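Local coordinates for protein Aster-A (PDB 6GQF) that carries cholesterol from the plasma membrane to the endoplasmic reticulum without vesicles, this chain being its sterol-binding VASt (ASTER) domain, at residues R40-S45 against G189-F194; L104-A109 against G137-D142; V111-T116 against S131-Q136; F144-R149 against S166-R171. All coordinates share one frame; numbering follows the deposited sequence.

Interaction 1: R40-S45 against G189-F194; sequences RLLINS and GIEDYF. With HC3 (25-hydroxycholesterol), chain E.
Leu42, Ile43 and Phe194 carry the apolar part of this contact. Leu42 CD1 touches two helix side chains, 3.8 Å from Ile190 CG2 and 3.6 Å from Glu191 CG. Its own CB meets Phe194 CB. Ile43 crosses Phe194 at about a right angle, with Ile43 CD1 3.7 Å from Phe194 CB. Leu42 and Ile43 both face Val164 of strand 159-170, a classic beta bulge. Here the edge strand 40-47 packs on the long helix 176-202 of a StAR-like fold, in which a curved antiparallel sheet packs against a long C-terminal helix, with the lipid cavity between them. Strand and helix segments run nearly parallel, their axes 8.5 Å apart at closest approach. The polar part is one salt bridge. Arg40 NH1 reaches Glu191 OE2 at 2.7 Å, and the N-H points there at a bent 134°. The oxygen lies close to the guanidinium plane, but the nitrogen comes from above the carboxylate plane. Arg40 also makes a cation-pi contact with Trp187. The sterol lies along the helix: Tyr193 turns one ring face to C2 of 25-hydroxycholesterol, and Tyr193 OH is 3.3 Å from its O1. Gly189 CA lies 4.0 Å from sterol C18.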
# COMPACT_ATOMS: atom_id res chain seq x y z
N ARG A 40 7.71 9.17 4.49
CA ARG A 40 8.79 8.90 3.55
C ARG A 40 8.26 8.74 2.13
O ARG A 40 7.08 8.42 1.93
CB ARG A 40 9.57 7.64 3.95
CG ARG A 40 10.30 7.74 5.27
CD ARG A 40 11.13 6.51 5.56
NE ARG A 40 11.70 6.56 6.90
CZ ARG A 40 12.44 5.59 7.44
NH1 ARG A 40 12.70 4.49 6.76
NH2 ARG A 40 12.91 5.74 8.68
N LEU A 41 9.14 8.96 1.16
CA LEU A 41 8.82 8.74 -0.25
C LEU A 41 9.37 7.38 -0.66
O LEU A 41 10.57 7.21 -0.83
CB LEU A 41 9.42 9.84 -1.13
CG LEU A 41 9.21 9.72 -2.64
CD1 LEU A 41 7.74 9.87 -3.00
CD2 LEU A 41 10.05 10.75 -3.38
N LEU A 42 8.48 6.40 -0.82
CA LEU A 42 8.89 5.02 -1.02
C LEU A 42 9.21 4.74 -2.49
O LEU A 42 10.22 4.12 -2.81
CB LEU A 42 7.80 4.06 -0.53
CG LEU A 42 7.58 3.92 0.98
CD1 LEU A 42 8.84 3.46 1.69
CD2 LEU A 42 7.08 5.20 1.61
N ILE A 43 8.34 5.21 -3.38
CA ILE A 43 8.50 4.97 -4.81
C ILE A 43 8.37 6.27 -5.59
O ILE A 43 7.56 7.13 -5.26
CB ILE A 43 7.46 3.97 -5.33
CG1 ILE A 43 7.65 2.61 -4.64
CG2 ILE A 43 7.57 3.81 -6.84
CD1 ILE A 43 6.51 1.63 -4.90
N ASN A 44 9.19 6.40 -6.63
CA ASN A 44 9.12 7.52 -7.55
C ASN A 44 9.74 7.09 -8.88
O ASN A 44 10.86 7.47 -9.21
CB ASN A 44 9.82 8.75 -6.98
CG ASN A 44 9.62 9.98 -7.83
OD1 ASN A 44 8.65 10.08 -8.58
ND2 ASN A 44 10.53 10.94 -7.71
N SER A 45 8.99 6.29 -9.63
CA SER A 45 9.48 5.71 -10.87
C SER A 45 8.64 6.13 -12.07
O SER A 45 7.47 6.48 -11.93
CB SER A 45 9.49 4.19 -10.75
OG SER A 45 10.25 3.78 -9.62
N GLY A 189 9.49 -3.19 6.94
CA GLY A 189 8.48 -3.96 6.23
C GLY A 189 7.77 -3.17 5.15
O GLY A 189 7.26 -3.75 4.18
N ILE A 190 7.72 -1.85 5.31
CA ILE A 190 7.09 -0.98 4.32
C ILE A 190 7.99 -0.80 3.11
O ILE A 190 7.54 -0.87 1.96
CB ILE A 190 6.73 0.40 4.93
CG1 ILE A 190 5.51 0.27 5.84
CG2 ILE A 190 6.42 1.44 3.83
CD1 ILE A 190 5.25 1.49 6.72
N GLU A 191 9.28 -0.55 3.36
CA GLU A 191 10.23 -0.36 2.28
C GLU A 191 10.46 -1.65 1.52
O GLU A 191 10.56 -1.65 0.30
CB GLU A 191 11.56 0.17 2.82
CG GLU A 191 11.48 1.60 3.28
CD GLU A 191 12.72 2.04 4.03
OE1 GLU A 191 13.56 1.17 4.35
OE2 GLU A 191 12.84 3.25 4.31
N ASP A 192 10.54 -2.75 2.26
CA ASP A 192 10.78 -4.05 1.65
C ASP A 192 9.63 -4.42 0.73
O ASP A 192 9.83 -5.04 -0.32
CB ASP A 192 10.96 -5.12 2.72
CG ASP A 192 11.32 -6.48 2.13
OD1 ASP A 192 12.12 -6.52 1.17
OD2 ASP A 192 10.78 -7.49 2.61
N TYR A 193 8.42 -4.01 1.11
CA TYR A 193 7.23 -4.31 0.33
C TYR A 193 7.20 -3.50 -0.97
O TYR A 193 7.07 -4.06 -2.05
CB TYR A 193 5.96 -4.04 1.14
CG TYR A 193 4.69 -4.19 0.32
CD1 TYR A 193 4.08 -5.43 0.17
CD2 TYR A 193 4.13 -3.10 -0.34
CE1 TYR A 193 2.93 -5.57 -0.59
CE2 TYR A 193 2.99 -3.24 -1.10
CZ TYR A 193 2.40 -4.48 -1.23
OH TYR A 193 1.26 -4.62 -1.99
N PHE A 194 7.31 -2.18 -0.84
CA PHE A 194 7.15 -1.29 -1.99
C PHE A 194 8.35 -1.34 -2.93
O PHE A 194 8.20 -1.13 -4.14
CB PHE A 194 6.91 0.14 -1.51
CG PHE A 194 5.50 0.38 -1.03
CD1 PHE A 194 4.46 0.50 -1.93
CD2 PHE A 194 5.23 0.47 0.33
CE1 PHE A 194 3.16 0.70 -1.49
CE2 PHE A 194 3.93 0.69 0.77
CZ PHE A 194 2.90 0.80 -0.14
C18 HC3 E . 5.00 -3.90 8.14
C13 HC3 E . 3.57 -4.10 8.66
C12 HC3 E . 3.11 -5.28 8.01
C11 HC3 E . 2.91 -5.10 6.40
C9 HC3 E . 2.04 -3.90 6.04
C10 HC3 E . 1.84 -3.72 4.43
C19 HC3 E . 3.18 -3.95 3.77
C1 HC3 E . 0.89 -4.80 3.92
C2 HC3 E . 0.60 -4.66 2.45
C3 HC3 E . 0.07 -3.30 2.09
O1 HC3 E . -0.06 -3.19 0.67
C4 HC3 E . 0.99 -2.19 2.58
C5 HC3 E . 1.34 -2.38 4.05
C6 HC3 E . 1.75 -1.08 4.98
C7 HC3 E . 1.78 -1.30 6.45
C8 HC3 E . 2.62 -2.66 6.71
C14 HC3 E . 2.73 -2.88 8.20
C15 HC3 E . 3.20 -1.65 9.14
C16 HC3 E . 3.72 -2.45 10.58
C17 HC3 E . 3.62 -3.96 10.31
C20 HC3 E . 4.65 -4.80 10.91
C21 HC3 E . 3.99 -6.17 11.26
C22 HC3 E . 5.40 -4.23 12.16
C23 HC3 E . 5.14 -4.92 13.47
C24 HC3 E . 5.74 -4.02 14.53
C25 HC3 E . 5.96 -4.78 15.81
C26 HC3 E . 6.42 -3.79 16.85
C27 HC3 E . 4.65 -5.42 16.25
O2 HC3 E . 6.95 -5.76 15.60

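Interaction 2: L104-A109 against G137-D142; sequences LGPKSA and GIPYQD. With HC3 (25-hydroxycholesterol), chain E.
Gly137 opens the second segment with its carbonyl O 3.4 Å from Pro106 CG. A loop leading into strand 108-119 meets the loop after strand 127-136, at one end of the sterol cavity of this StAR-like domain, close to the tail of 25-hydroxycholesterol. Ile138 follows. Its CG2, anti to the carbonyl carbon and beside the backbone N, meets Ala109 CB at 3.5 Å. Ile138 CD1 lies near sterol C23 and C27, so the side chain touches both the neighbouring strand and the ligand. Pro139 comes next and approaches Pro106 tip to tip, with 4.0 Å between the two CD atoms. Pro139 CD also lies 3.6 Å from sterol C27. Gly105 CA passes 4.5 Å from Pro139 CG. A type II beta turn runs from Ile138 to Gln141. Within it, Tyr140 has sterol C26 at its ring edge and packs on Val178 and Ile182 of helix 176-202. From the first segment, Leu104 CD2 stands 3.5 Å from sterol O2, the 25-hydroxyl oxygen.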
# COMPACT_ATOMS: atom_id res chain seq x y z
N LEU A 104 9.44 -11.10 17.15
CA LEU A 104 8.60 -10.41 18.12
C LEU A 104 7.17 -10.91 18.01
O LEU A 104 6.45 -10.57 17.07
CB LEU A 104 8.66 -8.89 17.91
CG LEU A 104 8.40 -8.04 19.16
CD1 LEU A 104 9.58 -8.10 20.12
CD2 LEU A 104 8.12 -6.62 18.76
N GLY A 105 6.77 -11.73 18.97
CA GLY A 105 5.41 -12.22 19.04
C GLY A 105 5.05 -13.23 17.96
O GLY A 105 5.85 -14.12 17.66
N PRO A 106 3.84 -13.11 17.38
CA PRO A 106 3.38 -14.05 16.35
C PRO A 106 4.24 -14.09 15.10
O PRO A 106 5.06 -13.20 14.86
CB PRO A 106 1.98 -13.52 16.00
CG PRO A 106 1.56 -12.75 17.19
CD PRO A 106 2.80 -12.13 17.74
N LYS A 107 4.05 -15.14 14.30
CA LYS A 107 4.77 -15.31 13.04
C LYS A 107 3.84 -15.03 11.87
O LYS A 107 4.15 -15.36 10.72
CB LYS A 107 5.35 -16.72 12.95
CG LYS A 107 6.31 -17.05 14.08
CD LYS A 107 6.82 -18.48 13.99
CE LYS A 107 7.73 -18.81 15.16
NZ LYS A 107 8.35 -20.17 15.03
N SER A 108 2.69 -14.42 12.16
CA SER A 108 1.74 -14.03 11.13
C SER A 108 0.74 -13.01 11.68
O SER A 108 0.66 -12.80 12.89
CB SER A 108 1.00 -15.25 10.57
OG SER A 108 0.28 -15.92 11.58
N ALA A 109 -0.01 -12.37 10.78
CA ALA A 109 -0.98 -11.36 11.18
C ALA A 109 -1.97 -11.07 10.05
O ALA A 109 -1.68 -11.31 8.89
CB ALA A 109 -0.27 -10.08 11.57
N GLY A 137 -3.53 -8.43 15.24
CA GLY A 137 -2.92 -9.63 15.78
C GLY A 137 -1.47 -9.46 16.15
O GLY A 137 -0.84 -10.39 16.67
N ILE A 138 -0.92 -8.28 15.88
CA ILE A 138 0.47 -7.99 16.22
C ILE A 138 0.55 -7.32 17.59
O ILE A 138 -0.46 -6.86 18.12
CB ILE A 138 1.14 -7.07 15.18
CG1 ILE A 138 0.42 -5.71 15.11
CG2 ILE A 138 1.15 -7.75 13.82
CD1 ILE A 138 1.16 -4.67 14.30
N PRO A 139 1.76 -7.28 18.17
CA PRO A 139 2.01 -6.46 19.36
C PRO A 139 1.82 -4.96 19.09
O PRO A 139 2.27 -4.46 18.06
CB PRO A 139 3.47 -6.76 19.70
CG PRO A 139 3.74 -8.08 19.07
CD PRO A 139 2.92 -8.13 17.84
N TYR A 140 1.18 -4.26 20.02
CA TYR A 140 1.00 -2.81 19.94
C TYR A 140 0.14 -2.39 18.75
O TYR A 140 0.31 -1.30 18.22
CB TYR A 140 2.37 -2.12 19.85
CG TYR A 140 3.34 -2.54 20.94
CD1 TYR A 140 3.10 -2.21 22.27
CD2 TYR A 140 4.49 -3.26 20.63
CE1 TYR A 140 3.98 -2.59 23.26
CE2 TYR A 140 5.37 -3.64 21.62
CZ TYR A 140 5.12 -3.30 22.93
OH TYR A 140 6.00 -3.68 23.93
N GLN A 141 -0.80 -3.24 18.35
CA GLN A 141 -1.68 -2.94 17.22
C GLN A 141 -2.62 -1.77 17.52
O GLN A 141 -3.00 -1.02 16.62
CB GLN A 141 -2.50 -4.16 16.83
CG GLN A 141 -3.32 -4.75 17.97
CD GLN A 141 -4.15 -5.95 17.53
OE1 GLN A 141 -4.87 -5.88 16.54
NE2 GLN A 141 -4.03 -7.05 18.26
N ASP A 142 -3.00 -1.61 18.78
CA ASP A 142 -3.88 -0.52 19.18
C ASP A 142 -3.17 0.82 19.08
O ASP A 142 -3.81 1.85 18.88
CB ASP A 142 -4.38 -0.72 20.61
CG ASP A 142 -5.55 -1.67 20.70
OD1 ASP A 142 -6.14 -2.00 19.64
OD2 ASP A 142 -5.89 -2.07 21.83
C18 HC3 E . 5.00 -3.90 8.14
C13 HC3 E . 3.57 -4.10 8.66
C12 HC3 E . 3.11 -5.28 8.01
C11 HC3 E . 2.91 -5.10 6.40
C9 HC3 E . 2.04 -3.90 6.04
C10 HC3 E . 1.84 -3.72 4.43
C19 HC3 E . 3.18 -3.95 3.77
C1 HC3 E . 0.89 -4.80 3.92
C2 HC3 E . 0.60 -4.66 2.45
C3 HC3 E . 0.07 -3.30 2.09
O1 HC3 E . -0.06 -3.19 0.67
C4 HC3 E . 0.99 -2.19 2.58
C5 HC3 E . 1.34 -2.38 4.05
C6 HC3 E . 1.75 -1.08 4.98
C7 HC3 E . 1.78 -1.30 6.45
C8 HC3 E . 2.62 -2.66 6.71
C14 HC3 E . 2.73 -2.88 8.20
C15 HC3 E . 3.20 -1.65 9.14
C16 HC3 E . 3.72 -2.45 10.58
C17 HC3 E . 3.62 -3.96 10.31
C20 HC3 E . 4.65 -4.80 10.91
C21 HC3 E . 3.99 -6.17 11.26
C22 HC3 E . 5.40 -4.23 12.16
C23 HC3 E . 5.14 -4.92 13.47
C24 HC3 E . 5.74 -4.02 14.53
C25 HC3 E . 5.96 -4.78 15.81
C26 HC3 E . 6.42 -3.79 16.85
C27 HC3 E . 4.65 -5.42 16.25
O2 HC3 E . 6.95 -5.76 15.60

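Interaction 3: V111-T116 against S131-Q136; sequences VVETQT and SEVLTQ. With HC3 (25-hydroxycholesterol), chain E.
Val111 overlaps Val133 through their CG1 methyls, 3.5 Å apart. The other methyl, Val111 CG2, meets Thr135 CG2, and these two side chains lie side by side and point the same way. On the same face, Val133 CG2 touches Glu113 CG at 3.7 Å. The glutamate chain is extended, with CG anti to the backbone N (chi1 -177°), and its carboxylate ends beside Ser131. Ser131 OG is modelled very close to Glu113 OE2, so the details of that bond are doubtful. Gln115 NE2 also donates to Glu113 OE2 at 3.1 Å, from well above the carboxylate plane. The other oxygen, Glu113 OE1, bonds to Tyr96 OH, and Gln115 OE1 bonds to Arg92. The two strands form an antiparallel beta hairpin, 108-119 with 127-136, in the sheet that wraps the sterol cavity of the VASt domain. Val112 pairs with Leu134 and Thr114 with Glu132 as hydrogen-bonded pairs. Leu134 N bonds to Val112 O at 2.9 Å, and Glu132 N to Thr114 O at 2.8 Å. The side chains of these four residues lie on the face away from the sterol. On the cavity face, Thr135 CG2 lies 3.7 Å from C14 of 25-hydroxycholesterol, and Val133 CG1 is 3.8 Å from sterol C7.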
# COMPACT_ATOMS: atom_id res chain seq x y z
N VAL A 111 -4.42 -8.31 7.93
CA VAL A 111 -4.34 -6.93 7.50
C VAL A 111 -5.60 -6.53 6.75
O VAL A 111 -5.83 -7.00 5.64
CB VAL A 111 -3.13 -6.68 6.58
CG1 VAL A 111 -3.15 -5.26 6.02
CG2 VAL A 111 -1.84 -6.95 7.32
N VAL A 112 -6.41 -5.67 7.37
CA VAL A 112 -7.54 -5.08 6.68
C VAL A 112 -7.10 -3.76 6.09
O VAL A 112 -6.50 -2.93 6.78
CB VAL A 112 -8.72 -4.86 7.62
CG1 VAL A 112 -9.85 -4.11 6.91
CG2 VAL A 112 -9.21 -6.18 8.15
N GLU A 113 -7.38 -3.56 4.80
CA GLU A 113 -6.98 -2.35 4.09
C GLU A 113 -8.18 -1.69 3.43
O GLU A 113 -9.08 -2.37 2.93
CB GLU A 113 -5.91 -2.68 3.05
CG GLU A 113 -5.36 -1.46 2.30
CD GLU A 113 -4.31 -1.82 1.27
OE1 GLU A 113 -4.06 -3.03 1.08
OE2 GLU A 113 -3.73 -0.90 0.66
N THR A 114 -8.18 -0.36 3.43
CA THR A 114 -9.23 0.43 2.79
C THR A 114 -8.61 1.39 1.78
O THR A 114 -7.72 2.17 2.12
CB THR A 114 -10.03 1.23 3.82
OG1 THR A 114 -10.44 0.36 4.88
CG2 THR A 114 -11.26 1.86 3.18
N GLN A 115 -9.10 1.35 0.54
CA GLN A 115 -8.57 2.20 -0.52
C GLN A 115 -9.64 3.12 -1.10
O GLN A 115 -10.73 2.66 -1.42
CB GLN A 115 -7.96 1.35 -1.63
CG GLN A 115 -6.70 0.62 -1.22
CD GLN A 115 -6.03 -0.08 -2.38
OE1 GLN A 115 -6.65 -0.31 -3.42
NE2 GLN A 115 -4.76 -0.42 -2.21
N THR A 116 -9.31 4.40 -1.23
CA THR A 116 -10.20 5.39 -1.85
C THR A 116 -9.57 5.99 -3.10
O THR A 116 -8.54 6.66 -3.02
CB THR A 116 -10.53 6.54 -0.87
OG1 THR A 116 -11.13 6.01 0.32
CG2 THR A 116 -11.50 7.52 -1.51
N SER A 131 -4.78 4.96 0.99
CA SER A 131 -4.87 3.62 1.56
C SER A 131 -4.70 3.67 3.08
O SER A 131 -3.73 4.24 3.58
CB SER A 131 -3.82 2.71 0.93
OG SER A 131 -3.99 1.37 1.36
N GLU A 132 -5.65 3.08 3.80
CA GLU A 132 -5.54 2.89 5.24
C GLU A 132 -5.30 1.42 5.54
O GLU A 132 -6.12 0.57 5.21
CB GLU A 132 -6.80 3.36 5.97
CG GLU A 132 -7.11 4.83 5.84
CD GLU A 132 -8.33 5.22 6.64
OE1 GLU A 132 -8.34 4.95 7.87
OE2 GLU A 132 -9.29 5.78 6.06
N VAL A 133 -4.17 1.12 6.17
CA VAL A 133 -3.77 -0.25 6.45
C VAL A 133 -3.76 -0.50 7.95
O VAL A 133 -2.98 0.11 8.68
CB VAL A 133 -2.39 -0.58 5.86
CG1 VAL A 133 -1.95 -1.99 6.25
CG2 VAL A 133 -2.41 -0.43 4.35
N LEU A 134 -4.63 -1.40 8.38
CA LEU A 134 -4.71 -1.80 9.77
C LEU A 134 -4.24 -3.23 9.88
O LEU A 134 -4.85 -4.14 9.31
CB LEU A 134 -6.13 -1.64 10.32
CG LEU A 134 -6.58 -0.20 10.62
CD1 LEU A 134 -6.81 0.63 9.36
CD2 LEU A 134 -7.84 -0.25 11.44
N THR A 135 -3.14 -3.42 10.60
CA THR A 135 -2.59 -4.73 10.86
C THR A 135 -3.07 -5.21 12.23
O THR A 135 -2.86 -4.53 13.24
CB THR A 135 -1.05 -4.71 10.83
OG1 THR A 135 -0.56 -3.94 11.93
CG2 THR A 135 -0.56 -4.09 9.53
N GLN A 136 -3.71 -6.37 12.26
CA GLN A 136 -4.27 -6.92 13.49
C GLN A 136 -3.48 -8.14 13.94
O GLN A 136 -2.83 -8.80 13.13
CB GLN A 136 -5.74 -7.30 13.29
CG GLN A 136 -6.59 -6.26 12.55
CD GLN A 136 -6.77 -4.98 13.34
OE1 GLN A 136 -6.39 -4.89 14.51
NE2 GLN A 136 -7.37 -3.97 12.71
C18 HC3 E . 5.00 -3.90 8.14
C13 HC3 E . 3.57 -4.10 8.66
C12 HC3 E . 3.11 -5.28 8.01
C11 HC3 E . 2.91 -5.10 6.40
C9 HC3 E . 2.04 -3.90 6.04
C10 HC3 E . 1.84 -3.72 4.43
C19 HC3 E . 3.18 -3.95 3.77
C1 HC3 E . 0.89 -4.80 3.92
C2 HC3 E . 0.60 -4.66 2.45
C3 HC3 E . 0.07 -3.30 2.09
O1 HC3 E . -0.06 -3.19 0.67
C4 HC3 E . 0.99 -2.19 2.58
C5 HC3 E . 1.34 -2.38 4.05
C6 HC3 E . 1.75 -1.08 4.98
C7 HC3 E . 1.78 -1.30 6.45
C8 HC3 E . 2.62 -2.66 6.71
C14 HC3 E . 2.73 -2.88 8.20
C15 HC3 E . 3.20 -1.65 9.14
C16 HC3 E . 3.72 -2.45 10.58
C17 HC3 E . 3.62 -3.96 10.31
C20 HC3 E . 4.65 -4.80 10.91
C21 HC3 E . 3.99 -6.17 11.26
C22 HC3 E . 5.40 -4.23 12.16
C23 HC3 E . 5.14 -4.92 13.47
C24 HC3 E . 5.74 -4.02 14.53
C25 HC3 E . 5.96 -4.78 15.81
C26 HC3 E . 6.42 -3.79 16.85
C27 HC3 E . 4.65 -5.42 16.25
O2 HC3 E . 6.95 -5.76 15.60

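Interaction 4: F144-R149 against S166-R171; sequences FYTAHR and SEIRYR. With HC3 (25-hydroxycholesterol), chain E.
Tyr145 pairs with Arg169, and Ala147 with Glu167, as hydrogen-bonded pairs of two antiparallel strands whose axes come within 4.7 Å. The strands, 144-156 and 159-170, form a beta hairpin in the sheet of this StAR-like domain. On the face away from the sterol, Arg169 CB lies over one face of the Tyr145 ring in a CH-pi contact, 4.1 Å from its centroid. The extended arginine chain then brings the guanidinium over Ala147, whose CB sits above the centre of the group, 3.5 Å from Arg169 CZ. The same guanidinium grips Glu167 OE2 side-on with NE and NH2, a salt bridge within the strand. Arg171 turns a guanidinium face to Tyr145 CD1, the two planes 28° apart. On the cavity face, Phe144 CB packs on Tyr170 CD1 at 3.8 Å, and the edge of the Phe144 ring meets sterol C16. His148 is held at both ring nitrogens. ND1 is hydrogen-bonded to Ser166 OG at 2.7 Å, and NE2 to Thr146 OG1 at 2.9 Å. These bonds are consistent with a fixed ring orientation beside 25-hydroxycholesterol, with His148 NE2 3.2 Å from sterol C6 and Thr146 OG1 3.2 Å from sterol C7.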
# COMPACT_ATOMS: atom_id res chain seq x y z
N PHE A 144 -1.03 2.10 16.86
CA PHE A 144 -0.76 2.74 15.57
C PHE A 144 -1.43 2.04 14.40
O PHE A 144 -1.88 0.91 14.51
CB PHE A 144 0.76 2.79 15.32
CG PHE A 144 1.34 1.46 14.88
CD1 PHE A 144 1.52 0.43 15.79
CD2 PHE A 144 1.71 1.25 13.56
CE1 PHE A 144 2.06 -0.79 15.39
CE2 PHE A 144 2.25 0.04 13.16
CZ PHE A 144 2.42 -0.98 14.08
N TYR A 145 -1.48 2.76 13.29
CA TYR A 145 -1.82 2.20 11.99
C TYR A 145 -1.06 3.04 10.96
O TYR A 145 -0.41 4.01 11.35
CB TYR A 145 -3.34 2.20 11.75
CG TYR A 145 -3.97 3.56 11.53
CD1 TYR A 145 -4.25 4.40 12.60
CD2 TYR A 145 -4.30 4.00 10.26
CE1 TYR A 145 -4.83 5.64 12.40
CE2 TYR A 145 -4.88 5.24 10.05
CZ TYR A 145 -5.14 6.05 11.12
OH TYR A 145 -5.71 7.28 10.91
N THR A 146 -1.11 2.67 9.68
CA THR A 146 -0.31 3.36 8.66
C THR A 146 -1.16 3.84 7.49
O THR A 146 -2.19 3.23 7.17
CB THR A 146 0.83 2.46 8.13
OG1 THR A 146 0.30 1.33 7.42
CG2 THR A 146 1.71 1.98 9.27
N ALA A 147 -0.72 4.92 6.86
CA ALA A 147 -1.37 5.50 5.69
C ALA A 147 -0.41 5.58 4.51
O ALA A 147 0.79 5.78 4.69
CB ALA A 147 -1.92 6.88 6.01
N HIS A 148 -0.95 5.40 3.31
CA HIS A 148 -0.16 5.39 2.08
C HIS A 148 -0.93 6.07 0.94
O HIS A 148 -2.15 5.91 0.82
CB HIS A 148 0.19 3.96 1.70
CG HIS A 148 0.74 3.16 2.84
ND1 HIS A 148 2.08 2.91 3.00
CD2 HIS A 148 0.12 2.58 3.89
CE1 HIS A 148 2.27 2.20 4.10
NE2 HIS A 148 1.09 1.99 4.66
N ARG A 149 -0.21 6.83 0.12
CA ARG A 149 -0.81 7.54 -1.01
C ARG A 149 -0.13 7.15 -2.31
O ARG A 149 1.08 7.29 -2.45
CB ARG A 149 -0.70 9.06 -0.80
CG ARG A 149 -1.60 9.87 -1.73
CD ARG A 149 -1.34 11.37 -1.64
NE ARG A 149 -1.54 11.92 -0.30
CZ ARG A 149 -2.73 12.21 0.23
NH1 ARG A 149 -3.84 12.00 -0.46
NH2 ARG A 149 -2.80 12.72 1.45
N SER A 166 4.30 7.37 2.32
CA SER A 166 3.63 6.72 3.44
C SER A 166 3.85 7.52 4.71
O SER A 166 4.63 8.47 4.73
CB SER A 166 4.16 5.30 3.62
OG SER A 166 4.04 4.60 2.38
N GLU A 167 3.13 7.15 5.77
CA GLU A 167 3.35 7.74 7.08
C GLU A 167 2.76 6.85 8.16
O GLU A 167 1.84 6.07 7.91
CB GLU A 167 2.77 9.16 7.15
CG GLU A 167 1.25 9.23 7.24
CD GLU A 167 0.74 10.67 7.26
OE1 GLU A 167 1.57 11.60 7.15
OE2 GLU A 167 -0.49 10.87 7.40
N ILE A 168 3.32 6.95 9.36
CA ILE A 168 2.84 6.21 10.52
C ILE A 168 1.96 7.12 11.36
O ILE A 168 2.32 8.26 11.63
CB ILE A 168 4.01 5.67 11.37
CG1 ILE A 168 4.82 4.65 10.57
CG2 ILE A 168 3.50 5.02 12.65
CD1 ILE A 168 6.20 4.42 11.11
N ARG A 169 0.81 6.59 11.78
CA ARG A 169 -0.17 7.35 12.55
C ARG A 169 -0.46 6.67 13.89
O ARG A 169 -0.92 5.53 13.94
CB ARG A 169 -1.47 7.51 11.75
CG ARG A 169 -1.34 8.40 10.54
CD ARG A 169 -2.67 8.58 9.84
NE ARG A 169 -2.54 9.44 8.67
CZ ARG A 169 -3.44 9.54 7.70
NH1 ARG A 169 -4.56 8.82 7.74
NH2 ARG A 169 -3.22 10.35 6.68
N TYR A 170 -0.19 7.40 14.97
CA TYR A 170 -0.36 6.88 16.33
C TYR A 170 -1.67 7.33 16.98
O TYR A 170 -1.92 8.52 17.14
CB TYR A 170 0.82 7.34 17.19
CG TYR A 170 2.14 6.76 16.74
CD1 TYR A 170 2.57 5.53 17.20
CD2 TYR A 170 2.95 7.44 15.84
CE1 TYR A 170 3.78 4.99 16.79
CE2 TYR A 170 4.16 6.92 15.42
CZ TYR A 170 4.57 5.69 15.90
OH TYR A 170 5.77 5.15 15.49
N ARG A 171 -2.50 6.36 17.36
CA ARG A 171 -3.71 6.66 18.12
C ARG A 171 -3.35 7.12 19.52
O ARG A 171 -4.05 7.93 20.12
CB ARG A 171 -4.62 5.44 18.19
CG ARG A 171 -4.95 4.83 16.84
CD ARG A 171 -6.02 3.78 17.00
NE ARG A 171 -6.38 3.16 15.73
CZ ARG A 171 -5.80 2.07 15.23
NH1 ARG A 171 -4.82 1.46 15.88
NH2 ARG A 171 -6.22 1.59 14.07
C18 HC3 E . 5.00 -3.90 8.14
C13 HC3 E . 3.57 -4.10 8.66
C12 HC3 E . 3.11 -5.28 8.01
C11 HC3 E . 2.91 -5.10 6.40
C9 HC3 E . 2.04 -3.90 6.04
C10 HC3 E . 1.84 -3.72 4.43
C19 HC3 E . 3.18 -3.95 3.77
C1 HC3 E . 0.89 -4.80 3.92
C2 HC3 E . 0.60 -4.66 2.45
C3 HC3 E . 0.07 -3.30 2.09
O1 HC3 E . -0.06 -3.19 0.67
C4 HC3 E . 0.99 -2.19 2.58
C5 HC3 E . 1.34 -2.38 4.05
C6 HC3 E . 1.75 -1.08 4.98
C7 HC3 E . 1.78 -1.30 6.45
C8 HC3 E . 2.62 -2.66 6.71
C14 HC3 E . 2.73 -2.88 8.20
C15 HC3 E . 3.20 -1.65 9.14
C16 HC3 E . 3.72 -2.45 10.58
C17 HC3 E . 3.62 -3.96 10.31
C20 HC3 E . 4.65 -4.80 10.91
C21 HC3 E . 3.99 -6.17 11.26
C22 HC3 E . 5.40 -4.23 12.16
C23 HC3 E . 5.14 -4.92 13.47
C24 HC3 E . 5.74 -4.02 14.53
C25 HC3 E . 5.96 -4.78 15.81
C26 HC3 E . 6.42 -3.79 16.85
C27 HC3 E . 4.65 -5.42 16.25
O2 HC3 E . 6.95 -5.76 15.60

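All four contacts touch the same 25-hydroxycholesterol and form parts of its pocket. Interaction 1 supplies helix 176-202, and interactions 3 and 4 the facing sheet; interaction 2 lies by the sterol tail. Interactions 3 and 4 are neighbours in the sheet, their centres about 10 Å apart, and join where Val133 N probably bonds to Thr146 O at 3.1 Å. Interaction 4 meets interaction 1 through Arg40 O and Ser166 N, a probable backbone bond, and through Phe194 packing on His148. Interactions 1 and 2 do not touch, with centres about 22 Å apart. Ile138 CD1 packs on Phe144 CZ at 3.9 Å, linking interaction 2 to interaction 4.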